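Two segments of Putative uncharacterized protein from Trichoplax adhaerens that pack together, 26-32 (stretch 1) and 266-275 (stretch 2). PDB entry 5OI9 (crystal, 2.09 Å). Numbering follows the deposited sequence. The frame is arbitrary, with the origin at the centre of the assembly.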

# COMPACT_ATOMS: atom_id res chain seq x y z
N GLN A 26 7.98 -1.83 23.56
CA GLN A 26 8.10 -2.17 22.15
C GLN A 26 6.76 -1.98 21.45
O GLN A 26 5.69 -2.13 22.05
CB GLN A 26 8.56 -3.62 21.97
CG GLN A 26 10.01 -3.88 22.27
CD GLN A 26 10.49 -5.17 21.64
OE1 GLN A 26 9.69 -5.97 21.17
NE2 GLN A 26 11.81 -5.36 21.60
N GLU A 27 6.83 -1.66 20.16
CA GLU A 27 5.64 -1.58 19.32
C GLU A 27 5.86 -2.45 18.09
O GLU A 27 6.97 -2.54 17.56
CB GLU A 27 5.34 -0.14 18.89
CG GLU A 27 5.23 0.86 20.04
CD GLU A 27 3.90 0.78 20.77
OE1 GLU A 27 3.79 1.36 21.87
OE2 GLU A 27 2.96 0.14 20.25
N GLU A 28 4.79 -3.11 17.65
CA GLU A 28 4.81 -3.91 16.43
C GLU A 28 4.05 -3.16 15.35
O GLU A 28 2.87 -2.84 15.52
CB GLU A 28 4.19 -5.29 16.67
CG GLU A 28 4.97 -6.15 17.64
CD GLU A 28 4.23 -7.42 18.02
OE1 GLU A 28 3.00 -7.49 17.77
OE2 GLU A 28 4.86 -8.34 18.57
N LEU A 29 4.73 -2.87 14.24
CA LEU A 29 4.17 -2.09 13.15
C LEU A 29 3.79 -3.00 11.99
O LEU A 29 4.52 -3.93 11.66
CB LEU A 29 5.17 -1.02 12.68
CG LEU A 29 5.80 -0.15 13.77
CD1 LEU A 29 6.73 0.90 13.17
CD2 LEU A 29 4.72 0.51 14.63
N HIS A 30 2.64 -2.72 11.39
CA HIS A 30 2.23 -3.39 10.16
C HIS A 30 1.19 -2.54 9.45
O HIS A 30 0.51 -1.72 10.07
CB HIS A 30 1.69 -4.80 10.42
CG HIS A 30 1.41 -5.57 9.17
ND1 HIS A 30 0.16 -5.61 8.58
CD2 HIS A 30 2.22 -6.31 8.38
CE1 HIS A 30 0.22 -6.36 7.49
NE2 HIS A 30 1.46 -6.79 7.34
N LEU A 31 1.08 -2.75 8.14
CA LEU A 31 0.17 -1.97 7.30
C LEU A 31 -1.24 -1.92 7.88
O LEU A 31 -1.86 -0.85 7.93
CB LEU A 31 0.13 -2.56 5.89
CG LEU A 31 -0.86 -1.87 4.95
CD1 LEU A 31 -0.33 -0.51 4.53
CD2 LEU A 31 -1.17 -2.73 3.73
N LEU A 32 -1.76 -3.06 8.31
CA LEU A 32 -3.14 -3.17 8.74
C LEU A 32 -3.28 -3.22 10.26
O LEU A 32 -4.30 -3.68 10.77
CB LEU A 32 -3.79 -4.41 8.11
CG LEU A 32 -3.73 -4.46 6.58
CD1 LEU A 32 -4.19 -5.80 6.05
CD2 LEU A 32 -4.56 -3.33 5.99
N SER A 266 1.21 9.44 14.93
CA SER A 266 1.96 8.53 15.78
C SER A 266 2.72 7.54 14.91
O SER A 266 2.64 7.57 13.68
CB SER A 266 1.03 7.80 16.76
OG SER A 266 0.28 6.79 16.09
N ILE A 267 3.47 6.65 15.57
CA ILE A 267 4.22 5.62 14.87
C ILE A 267 3.33 4.54 14.29
O ILE A 267 3.78 3.75 13.46
CB ILE A 267 5.28 5.02 15.82
CG1 ILE A 267 6.31 4.20 15.04
CG2 ILE A 267 4.61 4.19 16.91
CD1 ILE A 267 7.37 3.59 15.90
N HIS A 268 2.06 4.49 14.71
CA HIS A 268 1.14 3.47 14.23
C HIS A 268 0.56 3.78 12.85
O HIS A 268 -0.13 2.92 12.29
CB HIS A 268 -0.01 3.29 15.23
CG HIS A 268 0.45 2.97 16.62
ND1 HIS A 268 0.97 1.74 16.96
CD2 HIS A 268 0.48 3.71 17.75
CE1 HIS A 268 1.30 1.74 18.24
NE2 HIS A 268 1.01 2.93 18.74
N HIS A 269 0.82 4.96 12.31
CA HIS A 269 0.35 5.28 10.97
C HIS A 269 0.97 4.31 9.97
O HIS A 269 2.19 4.10 9.99
CB HIS A 269 0.71 6.72 10.61
CG HIS A 269 -0.04 7.26 9.43
ND1 HIS A 269 0.21 6.86 8.14
CD2 HIS A 269 -1.04 8.17 9.35
CE1 HIS A 269 -0.60 7.50 7.31
NE2 HIS A 269 -1.36 8.30 8.02
N PRO A 270 0.18 3.69 9.09
CA PRO A 270 0.75 2.70 8.15
C PRO A 270 1.82 3.28 7.23
O PRO A 270 2.60 2.50 6.67
CB PRO A 270 -0.47 2.21 7.36
CG PRO A 270 -1.53 3.24 7.58
CD PRO A 270 -1.28 3.83 8.93
N TYR A 271 1.88 4.60 7.06
CA TYR A 271 2.94 5.19 6.26
C TYR A 271 4.31 4.96 6.89
O TYR A 271 5.31 4.82 6.17
CB TYR A 271 2.69 6.69 6.08
CG TYR A 271 3.75 7.39 5.25
CD1 TYR A 271 3.66 7.43 3.87
CD2 TYR A 271 4.82 8.03 5.86
CE1 TYR A 271 4.62 8.07 3.11
CE2 TYR A 271 5.78 8.68 5.11
CZ TYR A 271 5.68 8.70 3.73
OH TYR A 271 6.63 9.34 2.98
N VAL A 272 4.38 4.91 8.23
CA VAL A 272 5.66 4.69 8.90
C VAL A 272 6.18 3.29 8.59
O VAL A 272 7.35 3.11 8.22
CB VAL A 272 5.51 4.91 10.41
CG1 VAL A 272 6.81 4.58 11.13
CG2 VAL A 272 5.09 6.34 10.70
N TRP A 273 5.33 2.28 8.76
CA TRP A 273 5.69 0.92 8.38
C TRP A 273 6.08 0.84 6.91
O TRP A 273 7.02 0.12 6.55
CB TRP A 273 4.52 -0.02 8.68
CG TRP A 273 4.73 -1.45 8.27
CD1 TRP A 273 5.32 -2.44 9.00
CD2 TRP A 273 4.31 -2.05 7.04
NE1 TRP A 273 5.31 -3.62 8.29
CE2 TRP A 273 4.69 -3.41 7.09
CE3 TRP A 273 3.65 -1.57 5.90
CZ2 TRP A 273 4.44 -4.29 6.04
CZ3 TRP A 273 3.41 -2.45 4.86
CH2 TRP A 273 3.80 -3.80 4.94
N SER A 274 5.38 1.59 6.05
CA SER A 274 5.69 1.57 4.62
C SER A 274 7.09 2.11 4.36
O SER A 274 7.82 1.58 3.51
CB SER A 274 4.65 2.37 3.85
OG SER A 274 3.35 1.82 4.02
N ALA A 275 7.48 3.17 5.07
CA ALA A 275 8.83 3.70 4.92
C ALA A 275 9.87 2.70 5.42
O ALA A 275 10.92 2.52 4.79
CB ALA A 275 8.96 5.03 5.67
O HOH W 1 1.27 -0.29 15.12
O HOH W 2 1.65 -0.06 12.53
O HOH W 3 -1.11 0.72 11.81

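This is a mainly apolar contact, centred on the indole of Trp273 and the side chain of Leu29, in which no direct hydrogen bond joins the two stretches and the polar links run through water. Trp273 (chi1 176°, t) points toward the first stretch and has the largest area covered there, 112 Å², out of 522 Å² buried in total. The backbone of stretch 1 crosses its ring: His30 CA lies 3.5 Å from the centroid of the five-membered ring and 15° off the normal, the geometry of a CH-pi contact. Leu31 CB approaches Trp273 CZ3 at 3.4 Å. The His30 ring meets the six-membered ring obliquely, with centroids 4.9 Å apart and planes at 53°, so the pair is not a parallel stack. Although Leu29 O is 3.5 Å from Trp273 NE1, the angle is too poor for a hydrogen bond, and that nitrogen is satisfied elsewhere in the structure.

Leu29 also points across the contact. Its CD1 reaches Ile267 CG1 at 3.8 Å and Val272 CG1 at 4.2 Å, while its CB sits 3.9 Å from Trp273 CD1. Farther along, Leu31 CD1 packs 3.9 Å from Pro270 CB.

At the more exposed margin, Glu27 OE2 comes within 3.1 Å of His268 CE1, near the plane of the imidazole at its edge; the partner atom is carbon. The neighbouring ring nitrogen is tied in through solvent: water 1 donates to Glu28 O (3.0 Å) and hydrogen-bonds His268 ND1 (2.8 Å). Water 2 accepts from His30 N (3.1 Å) and makes only a weak bond to His268 O (3.5 Å).

Local bonds hold the partners in shape. Leu32 N donates to His30 ND1 (3.2 Å, 175°), and Tyr271 N to His269 ND1 (3.0 Å), capping the helix that carries Trp273.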